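PDB 7A0M: TSC1 N-terminal domain from Chaetomium thermophilum, which probably binds phosphoinositide lipids of the lysosomal membrane as part of the TSC complex, which needs this binding to reach the lysosome and regulate mTORC1. Local coordinates for residues Y274-R282 against E364-F372; Y326-Y334 against I405-V413. All coordinates share one frame; numbering follows the deposited sequence.

How the contacts relate
Both contacts lie in the C-terminal part of this all-helical domain, inside the Hamartin family region, with their centres about 18 Å apart. Their segments alternate along the chain: 274-282, 326-334, 364-372, then 405-413. Contact 1 joins helix 267-278 and the turn after it to helix 357-373; contact 2 joins helix 323-333, the next helix in the chain, to helix 402-410. The two meet directly where Phe-327 packs against Tyr-274 and Phe-372, and Tyr-326 and Leu-330 against Tyr-274. Because the segments alternate, each contact joins parts of the chain separated by 70 to 81 residues, and both contacts also touch the second subunit, so they belong to the region where the two copies meet.

Contact 1 (Y274-R282 against E364-F372); sequences YARLLFWDR and EIRERSERF
Arg-368 lays its guanidinium flat over one face of the Phe-279 ring, the planes 11° apart and the centres 4.3 Å from each other, a stacked cation-pi pair. Its CG lies beside the backbone N and the next bond is extended (chi2 -165°), which puts CD over the same face for a CH-pi contact; the chain then stays extended to NE. NH1 reaches the end of helix 267-278, where it gives a hydrogen bond to Leu-278 O (2.8 Å), meeting a lone pair in the carbonyl plane, and a second to Asp-281 OD1 (3.1 Å) on the syn side, though somewhat out of the carboxylate plane. Both oxygens lie close to the guanidinium plane, but the carboxylate stands nearly upright to it (81°), not in the coplanar two-oxygen pairing, and the bonds go to OD1, which NH2 also reaches weakly. A leucine in place of Arg-368 would leave the Asp-281 carboxylate without its cation, and would probably free that carboxylate and the Phe-279 ring to turn.

The same helix meets the ring again: Glu-364 CB lies 3.4 Å from Phe-279 CZ at the edge, and Ile-365 CD1 3.5 Å from Phe-279 CE1. Leu-278, a branched knob, fills the hole between Arg-368, Ser-369, Ile-365 and Phe-372. Beside it a short hydrogen-bond chain runs from Tyr-274 OH to Ser-369 OG (2.8 Å) and from that OG to Ile-365 O (2.7 Å); the same carbonyl takes the N-H of Ser-369 from its opposite face. A small hydroxyl suits this buried place because it can accept and donate at once. Phe-338 packs edge-to-face with Tyr-274. The contact thus pairs an apolar interior, crossed by one chain of hydroxyls, with a cation at a helix C-terminus, where partial negative charge would be expected to favour arginine.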
loop_
_atom_site.group_PDB
_atom_site.type_symbol
_atom_site.label_atom_id
_atom_site.label_comp_id
_atom_site.label_asym_id
_atom_site.label_seq_id
_atom_site.Cartn_x
_atom_site.Cartn_y
_atom_site.Cartn_z
ATOM N N TYR B 274 -5.120 12.242 -15.736
ATOM C CA TYR B 274 -4.158 11.230 -15.310
ATOM C C TYR B 274 -3.933 10.186 -16.397
ATOM O O TYR B 274 -2.792 9.788 -16.660
ATOM C CB TYR B 274 -4.630 10.562 -14.018
ATOM C CG TYR B 274 -3.921 9.261 -13.719
ATOM C CD1 TYR B 274 -2.664 9.254 -13.129
ATOM C CD2 TYR B 274 -4.508 8.040 -14.025
ATOM C CE1 TYR B 274 -2.012 8.067 -12.857
ATOM C CE2 TYR B 274 -3.862 6.849 -13.756
ATOM C CZ TYR B 274 -2.616 6.868 -13.172
ATOM O OH TYR B 274 -1.970 5.683 -12.901
ATOM N N ALA B 275 -5.012 9.726 -17.035
ATOM C CA ALA B 275 -4.880 8.710 -18.075
ATOM C C ALA B 275 -4.110 9.242 -19.277
ATOM O O ALA B 275 -3.320 8.511 -19.886
ATOM C CB ALA B 275 -6.260 8.208 -18.495
ATOM N N ARG B 276 -4.329 10.509 -19.638
ATOM C CA ARG B 276 -3.598 11.093 -20.759
ATOM C C ARG B 276 -2.109 11.175 -20.457
ATOM O O ARG B 276 -1.271 10.798 -21.286
ATOM C CB ARG B 276 -4.144 12.483 -21.090
ATOM C CG ARG B 276 -3.479 13.095 -22.314
ATOM C CD ARG B 276 -3.518 14.612 -22.299
ATOM N NE ARG B 276 -2.987 15.167 -23.542
ATOM C CZ ARG B 276 -2.512 16.400 -23.671
ATOM N NH1 ARG B 276 -2.487 17.219 -22.627
ATOM N NH2 ARG B 276 -2.049 16.814 -24.842
ATOM N N LEU B 277 -1.758 11.675 -19.270
ATOM C CA LEU B 277 -0.352 11.804 -18.909
ATOM C C LEU B 277 0.299 10.444 -18.693
ATOM O O LEU B 277 1.514 10.305 -18.870
ATOM C CB LEU B 277 -0.211 12.668 -17.656
ATOM C CG LEU B 277 -0.901 14.034 -17.718
ATOM C CD1 LEU B 277 -0.527 14.897 -16.519
ATOM C CD2 LEU B 277 -0.583 14.746 -19.024
ATOM N N LEU B 278 -0.489 9.436 -18.309
ATOM C CA LEU B 278 0.048 8.089 -18.151
ATOM C C LEU B 278 0.565 7.529 -19.472
ATOM O O LEU B 278 1.496 6.717 -19.478
ATOM C CB LEU B 278 -1.020 7.171 -17.554
ATOM C CG LEU B 278 -0.559 5.811 -17.027
ATOM C CD1 LEU B 278 0.424 5.991 -15.878
ATOM C CD2 LEU B 278 -1.755 4.981 -16.585
ATOM N N PHE B 279 -0.018 7.950 -20.594
ATOM C CA PHE B 279 0.398 7.518 -21.926
ATOM C C PHE B 279 1.071 8.652 -22.692
ATOM O O PHE B 279 0.874 8.808 -23.899
ATOM C CB PHE B 279 -0.783 6.981 -22.731
ATOM C CG PHE B 279 -1.226 5.608 -22.325
ATOM C CD1 PHE B 279 -1.750 5.368 -21.067
ATOM C CD2 PHE B 279 -1.106 4.549 -23.209
ATOM C CE1 PHE B 279 -2.151 4.100 -20.703
ATOM C CE2 PHE B 279 -1.505 3.280 -22.849
ATOM C CZ PHE B 279 -2.029 3.057 -21.594
ATOM N N TRP B 280 1.867 9.463 -21.993
ATOM C CA TRP B 280 2.491 10.618 -22.628
ATOM C C TRP B 280 3.453 10.213 -23.739
ATOM O O TRP B 280 3.666 10.983 -24.682
ATOM C CB TRP B 280 3.220 11.456 -21.579
ATOM C CG TRP B 280 3.676 12.781 -22.096
ATOM C CD1 TRP B 280 4.958 13.157 -22.369
ATOM C CD2 TRP B 280 2.850 13.906 -22.413
ATOM N NE1 TRP B 280 4.983 14.450 -22.833
ATOM C CE2 TRP B 280 3.700 14.932 -22.869
ATOM C CE3 TRP B 280 1.474 14.147 -22.354
ATOM C CZ2 TRP B 280 3.221 16.179 -23.262
ATOM C CZ3 TRP B 280 0.999 15.386 -22.745
ATOM C CH2 TRP B 280 1.870 16.386 -23.194
ATOM N N ASP B 281 4.035 9.016 -23.655
ATOM C CA ASP B 281 4.976 8.565 -24.673
ATOM C C ASP B 281 4.298 8.030 -25.929
ATOM O O ASP B 281 4.995 7.712 -26.899
ATOM C CB ASP B 281 5.910 7.498 -24.094
ATOM C CG ASP B 281 5.163 6.357 -23.429
ATOM O OD1 ASP B 281 3.927 6.267 -23.587
ATOM O OD2 ASP B 281 5.819 5.544 -22.745
ATOM N N ARG B 282 2.974 7.920 -25.941
ATOM C CA ARG B 282 2.263 7.416 -27.111
ATOM C C ARG B 282 1.685 8.560 -27.936
ATOM O O ARG B 282 2.381 9.527 -28.248
ATOM C CB ARG B 282 1.150 6.453 -26.694
ATOM C CG ARG B 282 0.417 5.816 -27.866
ATOM C CD ARG B 282 -0.710 4.908 -27.397
ATOM N NE ARG B 282 -0.224 3.791 -26.593
ATOM C CZ ARG B 282 0.198 2.636 -27.096
ATOM N NH1 ARG B 282 0.199 2.443 -28.409
ATOM N NH2 ARG B 282 0.623 1.674 -26.289
ATOM N N GLU B 364 -4.346 -1.606 -20.257
ATOM C CA GLU B 364 -3.114 -0.829 -20.361
ATOM C C GLU B 364 -3.022 0.225 -19.262
ATOM O O GLU B 364 -1.938 0.470 -18.721
ATOM C CB GLU B 364 -3.024 -0.183 -21.742
ATOM C CG GLU B 364 -2.725 -1.157 -22.870
ATOM C CD GLU B 364 -2.844 -0.517 -24.238
ATOM O OE1 GLU B 364 -3.177 0.684 -24.305
ATOM O OE2 GLU B 364 -2.604 -1.213 -25.247
ATOM N N ILE B 365 -4.145 0.867 -18.926
ATOM C CA ILE B 365 -4.151 1.822 -17.820
ATOM C C ILE B 365 -3.811 1.121 -16.510
ATOM O O ILE B 365 -3.038 1.636 -15.694
ATOM C CB ILE B 365 -5.509 2.546 -17.739
ATOM C CG1 ILE B 365 -5.732 3.414 -18.978
ATOM C CG2 ILE B 365 -5.592 3.391 -16.474
ATOM C CD1 ILE B 365 -5.038 4.756 -18.923
ATOM N N ARG B 366 -4.382 -0.066 -16.293
ATOM C CA ARG B 366 -4.085 -0.830 -15.084
ATOM C C ARG B 366 -2.616 -1.223 -15.025
ATOM O O ARG B 366 -1.957 -1.053 -13.992
ATOM C CB ARG B 366 -4.968 -2.075 -15.024
ATOM C CG ARG B 366 -6.404 -1.809 -14.647
ATOM C CD ARG B 366 -7.111 -3.114 -14.353
ATOM N NE ARG B 366 -7.578 -3.789 -15.558
ATOM C CZ ARG B 366 -8.824 -3.715 -16.014
ATOM N NH1 ARG B 366 -9.727 -2.995 -15.363
ATOM N NH2 ARG B 366 -9.167 -4.362 -17.118
ATOM N N GLU B 367 -2.089 -1.763 -16.127
ATOM C CA GLU B 367 -0.718 -2.258 -16.127
ATOM C C GLU B 367 0.277 -1.133 -15.867
ATOM O O GLU B 367 1.300 -1.340 -15.204
ATOM C CB GLU B 367 -0.416 -2.954 -17.453
ATOM C CG GLU B 367 0.803 -3.864 -17.423
ATOM C CD GLU B 367 0.655 -5.010 -16.437
ATOM O OE1 GLU B 367 0.908 -4.802 -15.231
ATOM O OE2 GLU B 367 0.277 -6.120 -16.867
ATOM N N ARG B 368 -0.010 0.067 -16.374
ATOM C CA ARG B 368 0.856 1.211 -16.123
ATOM C C ARG B 368 0.627 1.830 -14.752
ATOM O O ARG B 368 1.500 2.553 -14.259
ATOM C CB ARG B 368 0.656 2.271 -17.207
ATOM C CG ARG B 368 1.141 1.846 -18.582
ATOM C CD ARG B 368 1.256 3.039 -19.512
ATOM N NE ARG B 368 1.924 2.694 -20.764
ATOM C CZ ARG B 368 2.621 3.555 -21.498
ATOM N NH1 ARG B 368 2.747 4.815 -21.104
ATOM N NH2 ARG B 368 3.196 3.156 -22.624
ATOM N N SER B 369 -0.521 1.569 -14.127
ATOM C CA SER B 369 -0.779 2.032 -12.771
ATOM C C SER B 369 -0.179 1.119 -11.710
ATOM O O SER B 369 -0.235 1.458 -10.523
ATOM C CB SER B 369 -2.285 2.169 -12.535
ATOM O OG SER B 369 -2.858 3.124 -13.410
ATOM N N GLU B 370 0.374 -0.029 -12.110
ATOM C CA GLU B 370 0.923 -0.977 -11.144
ATOM C C GLU B 370 2.066 -0.366 -10.343
ATOM O O GLU B 370 2.175 -0.593 -9.132
ATOM C CB GLU B 370 1.390 -2.242 -11.865
ATOM C CG GLU B 370 0.287 -3.258 -12.109
ATOM C CD GLU B 370 -0.267 -3.837 -10.822
ATOM O OE1 GLU B 370 0.487 -4.544 -10.119
ATOM O OE2 GLU B 370 -1.450 -3.582 -10.510
ATOM N N ARG B 371 2.934 0.411 -11.000
ATOM C CA ARG B 371 4.089 0.966 -10.303
ATOM C C ARG B 371 3.680 1.983 -9.245
ATOM O O ARG B 371 4.367 2.127 -8.228
ATOM C CB ARG B 371 5.061 1.600 -11.300
ATOM C CG ARG B 371 4.466 2.708 -12.151
ATOM C CD ARG B 371 5.553 3.649 -12.641
ATOM N NE ARG B 371 5.052 4.617 -13.612
ATOM C CZ ARG B 371 5.718 5.702 -13.994
ATOM N NH1 ARG B 371 6.911 5.966 -13.479
ATOM N NH2 ARG B 371 5.188 6.527 -14.886
ATOM N N PHE B 372 2.573 2.695 -9.461
ATOM C CA PHE B 372 2.071 3.603 -8.436
ATOM C C PHE B 372 1.313 2.860 -7.345
ATOM O O PHE B 372 1.343 3.278 -6.182
ATOM C CB PHE B 372 1.184 4.676 -9.066
ATOM C CG PHE B 372 1.905 5.550 -10.051
ATOM C CD1 PHE B 372 3.164 6.047 -9.759
ATOM C CD2 PHE B 372 1.329 5.869 -11.269
ATOM C CE1 PHE B 372 3.835 6.847 -10.660
ATOM C CE2 PHE B 372 1.996 6.673 -12.177
ATOM C CZ PHE B 372 3.250 7.162 -11.871
#

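Contact 2 (Y326-Y334 against I405-V413); sequences YFTILYGLY and IIADCMALV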
loop_
_atom_site.group_PDB
_atom_site.type_symbol
_atom_site.label_atom_id
_atom_site.label_comp_id
_atom_site.label_asym_id
_atom_site.label_seq_id
_atom_site.Cartn_x
_atom_site.Cartn_y
_atom_site.Cartn_z
ATOM N N TYR B 326 0.867 13.371 -8.804
ATOM C CA TYR B 326 -0.540 13.526 -9.160
ATOM C C TYR B 326 -1.344 12.293 -8.769
ATOM O O TYR B 326 -2.479 12.411 -8.292
ATOM C CB TYR B 326 -0.670 13.811 -10.656
ATOM C CG TYR B 326 -2.069 14.172 -11.098
ATOM C CD1 TYR B 326 -2.827 15.093 -10.387
ATOM C CD2 TYR B 326 -2.627 13.604 -12.236
ATOM C CE1 TYR B 326 -4.106 15.431 -10.792
ATOM C CE2 TYR B 326 -3.904 13.936 -12.649
ATOM C CZ TYR B 326 -4.638 14.851 -11.923
ATOM O OH TYR B 326 -5.910 15.184 -12.330
ATOM N N PHE B 327 -0.776 11.100 -8.968
ATOM C CA PHE B 327 -1.416 9.882 -8.480
ATOM C C PHE B 327 -1.623 9.944 -6.973
ATOM O O PHE B 327 -2.686 9.568 -6.467
ATOM C CB PHE B 327 -0.575 8.661 -8.861
ATOM C CG PHE B 327 -1.198 7.340 -8.484
ATOM C CD1 PHE B 327 -1.092 6.843 -7.192
ATOM C CD2 PHE B 327 -1.874 6.586 -9.429
ATOM C CE1 PHE B 327 -1.661 5.630 -6.849
ATOM C CE2 PHE B 327 -2.443 5.370 -9.091
ATOM C CZ PHE B 327 -2.336 4.893 -7.801
ATOM N N THR B 328 -0.609 10.414 -6.241
ATOM C CA THR B 328 -0.693 10.460 -4.785
ATOM C C THR B 328 -1.819 11.373 -4.318
ATOM O O THR B 328 -2.577 11.020 -3.406
ATOM C CB THR B 328 0.646 10.916 -4.203
ATOM O OG1 THR B 328 1.630 9.897 -4.416
ATOM C CG2 THR B 328 0.522 11.192 -2.712
ATOM N N ILE B 329 -1.956 12.548 -4.937
ATOM C CA ILE B 329 -2.964 13.494 -4.472
ATOM C C ILE B 329 -4.364 13.033 -4.867
ATOM O O ILE B 329 -5.325 13.246 -4.118
ATOM C CB ILE B 329 -2.652 14.915 -4.989
ATOM C CG1 ILE B 329 -3.451 15.959 -4.207
ATOM C CG2 ILE B 329 -2.923 15.041 -6.483
ATOM C CD1 ILE B 329 -3.139 15.973 -2.726
ATOM N N LEU B 330 -4.510 12.390 -6.028
ATOM C CA LEU B 330 -5.810 11.847 -6.413
ATOM C C LEU B 330 -6.194 10.675 -5.519
ATOM O O LEU B 330 -7.334 10.584 -5.049
ATOM C CB LEU B 330 -5.792 11.417 -7.880
ATOM C CG LEU B 330 -5.675 12.501 -8.950
ATOM C CD1 LEU B 330 -5.598 11.865 -10.330
ATOM C CD2 LEU B 330 -6.844 13.470 -8.868
ATOM N N TYR B 331 -5.247 9.766 -5.275
ATOM C CA TYR B 331 -5.511 8.628 -4.404
ATOM C C TYR B 331 -5.701 9.062 -2.956
ATOM O O TYR B 331 -6.453 8.422 -2.213
ATOM C CB TYR B 331 -4.370 7.617 -4.520
ATOM C CG TYR B 331 -4.493 6.419 -3.609
ATOM C CD1 TYR B 331 -5.367 5.382 -3.906
ATOM C CD2 TYR B 331 -3.723 6.317 -2.458
ATOM C CE1 TYR B 331 -5.478 4.280 -3.078
ATOM C CE2 TYR B 331 -3.827 5.222 -1.623
ATOM C CZ TYR B 331 -4.707 4.207 -1.938
ATOM O OH TYR B 331 -4.810 3.114 -1.110
ATOM N N GLY B 332 -5.030 10.136 -2.537
ATOM C CA GLY B 332 -5.187 10.608 -1.172
ATOM C C GLY B 332 -6.533 11.249 -0.904
ATOM O O GLY B 332 -7.055 11.155 0.212
ATOM N N LEU B 333 -7.113 11.904 -1.910
ATOM C CA LEU B 333 -8.357 12.643 -1.731
ATOM C C LEU B 333 -9.591 11.797 -2.033
ATOM O O LEU B 333 -10.553 11.805 -1.260
ATOM C CB LEU B 333 -8.349 13.902 -2.605
ATOM C CG LEU B 333 -7.282 14.934 -2.238
ATOM C CD1 LEU B 333 -7.398 16.180 -3.104
ATOM C CD2 LEU B 333 -7.377 15.288 -0.764
ATOM N N TYR B 334 -9.588 11.076 -3.153
ATOM C CA TYR B 334 -10.731 10.259 -3.569
ATOM C C TYR B 334 -10.233 8.899 -4.038
ATOM O O TYR B 334 -10.276 8.578 -5.231
ATOM C CB TYR B 334 -11.537 10.966 -4.662
ATOM C CG TYR B 334 -12.227 12.222 -4.183
ATOM C CD1 TYR B 334 -11.585 13.453 -4.233
ATOM C CD2 TYR B 334 -13.518 12.177 -3.674
ATOM C CE1 TYR B 334 -12.211 14.603 -3.793
ATOM C CE2 TYR B 334 -14.151 13.321 -3.231
ATOM C CZ TYR B 334 -13.493 14.531 -3.293
ATOM O OH TYR B 334 -14.121 15.674 -2.853
ATOM N N ILE B 405 -3.810 18.039 4.952
ATOM C CA ILE B 405 -4.226 17.165 3.859
ATOM C C ILE B 405 -3.011 16.638 3.105
ATOM O O ILE B 405 -2.957 15.460 2.732
ATOM C CB ILE B 405 -5.199 17.912 2.929
ATOM C CG1 ILE B 405 -6.537 18.128 3.636
ATOM C CG2 ILE B 405 -5.391 17.155 1.623
ATOM C CD1 ILE B 405 -7.370 19.241 3.042
ATOM N N ILE B 406 -2.014 17.498 2.878
ATOM C CA ILE B 406 -0.790 17.063 2.209
ATOM C C ILE B 406 -0.066 16.016 3.047
ATOM O O ILE B 406 0.372 14.980 2.535
ATOM C CB ILE B 406 0.119 18.269 1.911
ATOM C CG1 ILE B 406 -0.578 19.245 0.963
ATOM C CG2 ILE B 406 1.439 17.809 1.317
ATOM C CD1 ILE B 406 0.194 20.526 0.734
ATOM N N ALA B 407 0.069 16.274 4.351
ATOM C CA ALA B 407 0.764 15.332 5.225
ATOM C C ALA B 407 0.067 13.978 5.255
ATOM O O ALA B 407 0.727 12.933 5.207
ATOM C CB ALA B 407 0.873 15.910 6.636
ATOM N N ASP B 408 -1.266 13.973 5.338
ATOM C CA ASP B 408 -2.002 12.712 5.316
ATOM C C ASP B 408 -1.818 11.985 3.989
ATOM O O ASP B 408 -1.730 10.752 3.956
ATOM C CB ASP B 408 -3.483 12.959 5.601
ATOM C CG ASP B 408 -3.738 13.359 7.043
ATOM O OD1 ASP B 408 -2.948 12.950 7.920
ATOM O OD2 ASP B 408 -4.727 14.076 7.300
ATOM N N CYS B 409 -1.762 12.729 2.881
ATOM C CA CYS B 409 -1.527 12.098 1.588
ATOM C C CYS B 409 -0.128 11.503 1.502
ATOM O O CYS B 409 0.065 10.461 0.863
ATOM C CB CYS B 409 -1.740 13.104 0.456
ATOM S SG CYS B 409 -3.457 13.612 0.205
HETATM N N MSE B 410 0.852 12.141 2.133
HETATM C CA MSE B 410 2.222 11.643 2.122
HETATM C C MSE B 410 2.379 10.416 3.014
HETATM O O MSE B 410 3.225 9.560 2.757
HETATM C CB MSE B 410 3.194 12.741 2.558
HETATM C CG MSE B 410 3.270 13.907 1.590
HETATM SE SE MSE B 410 3.850 13.350 -0.187
HETATM C CE MSE B 410 2.963 14.731 -1.239
ATOM N N ALA B 411 1.555 10.332 4.061
ATOM C CA ALA B 411 1.602 9.181 4.957
ATOM C C ALA B 411 1.214 7.883 4.265
ATOM O O ALA B 411 1.476 6.806 4.811
ATOM C CB ALA B 411 0.692 9.416 6.164
ATOM N N LEU B 412 0.601 7.960 3.086
ATOM C CA LEU B 412 0.236 6.786 2.308
ATOM C C LEU B 412 1.350 6.322 1.379
ATOM O O LEU B 412 1.261 5.216 0.836
ATOM C CB LEU B 412 -1.022 7.081 1.484
ATOM C CG LEU B 412 -2.260 7.467 2.295
ATOM C CD1 LEU B 412 -3.306 8.093 1.393
ATOM C CD2 LEU B 412 -2.826 6.257 3.022
ATOM N N VAL B 413 2.392 7.127 1.195
ATOM C CA VAL B 413 3.441 6.849 0.221
ATOM C C VAL B 413 4.518 5.990 0.865
ATOM O O VAL B 413 5.001 6.295 1.962
ATOM C CB VAL B 413 4.039 8.156 -0.327
ATOM C CG1 VAL B 413 5.159 7.858 -1.315
ATOM C CG2 VAL B 413 2.956 9.001 -0.979
#
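Cys-409 pushes its short side chain into helix 323-333 as a knob into a hole formed by Thr-328, Ile-329, Gly-332 and Leu-333. At its base, CB lies 4.3 Å from Thr-328 CG2, a loose touch. One bond further, SG, set beside the backbone N and anti to the carbonyl carbon (chi1 -70°), arrives over the backbone of Gly-332, 3.7 Å from its CA. Ile-329 CD1 meets the sulfur at 3.8 Å, and Leu-333 CD2 closes the hole more distantly.

Gly-332 explains how the helices come so near, with its CA only 4.8 Å from that of Cys-409: a CB at this position would point at the sulfur and clash with it. The two short helical segments cross at 102° with their axes 9.2 Å apart, so packing is concentrated around this pair and spreads to either flank. On one, Leu-333 CD2 meets Ile-405 CG2 at 3.6 Å, two branched side chains crossing at about a right angle. On the other, the type I turn from Met-410 to Val-413 brings Leu-412 and Val-413 back to the helix. Leu-412 CD1 approaches Gly-332 CA and reaches Tyr-331 CE2 obliquely, while Val-413 CG2 lies 3.7 Å from Thr-328 CG2. Thr-328 suits its place by having two unlike branches: the methyl lies against Val-413 CG2 and the Cys-409 carbonyl, while OG1 is hydrogen-bonded to His-376, much as Tyr-331 packs with its ring and bonds its hydroxyl to Leu-377 O.

Behind this interface helix 323-333 is backed by helices 242-255 and 267-278 through Tyr-326, and Leu-333 leans on Trp-397 of helix 395-398. Leu-378 and Arg-373 of the second subunit pack on Tyr-331 and Leu-412, so one side of the crossing also meets the partner copy.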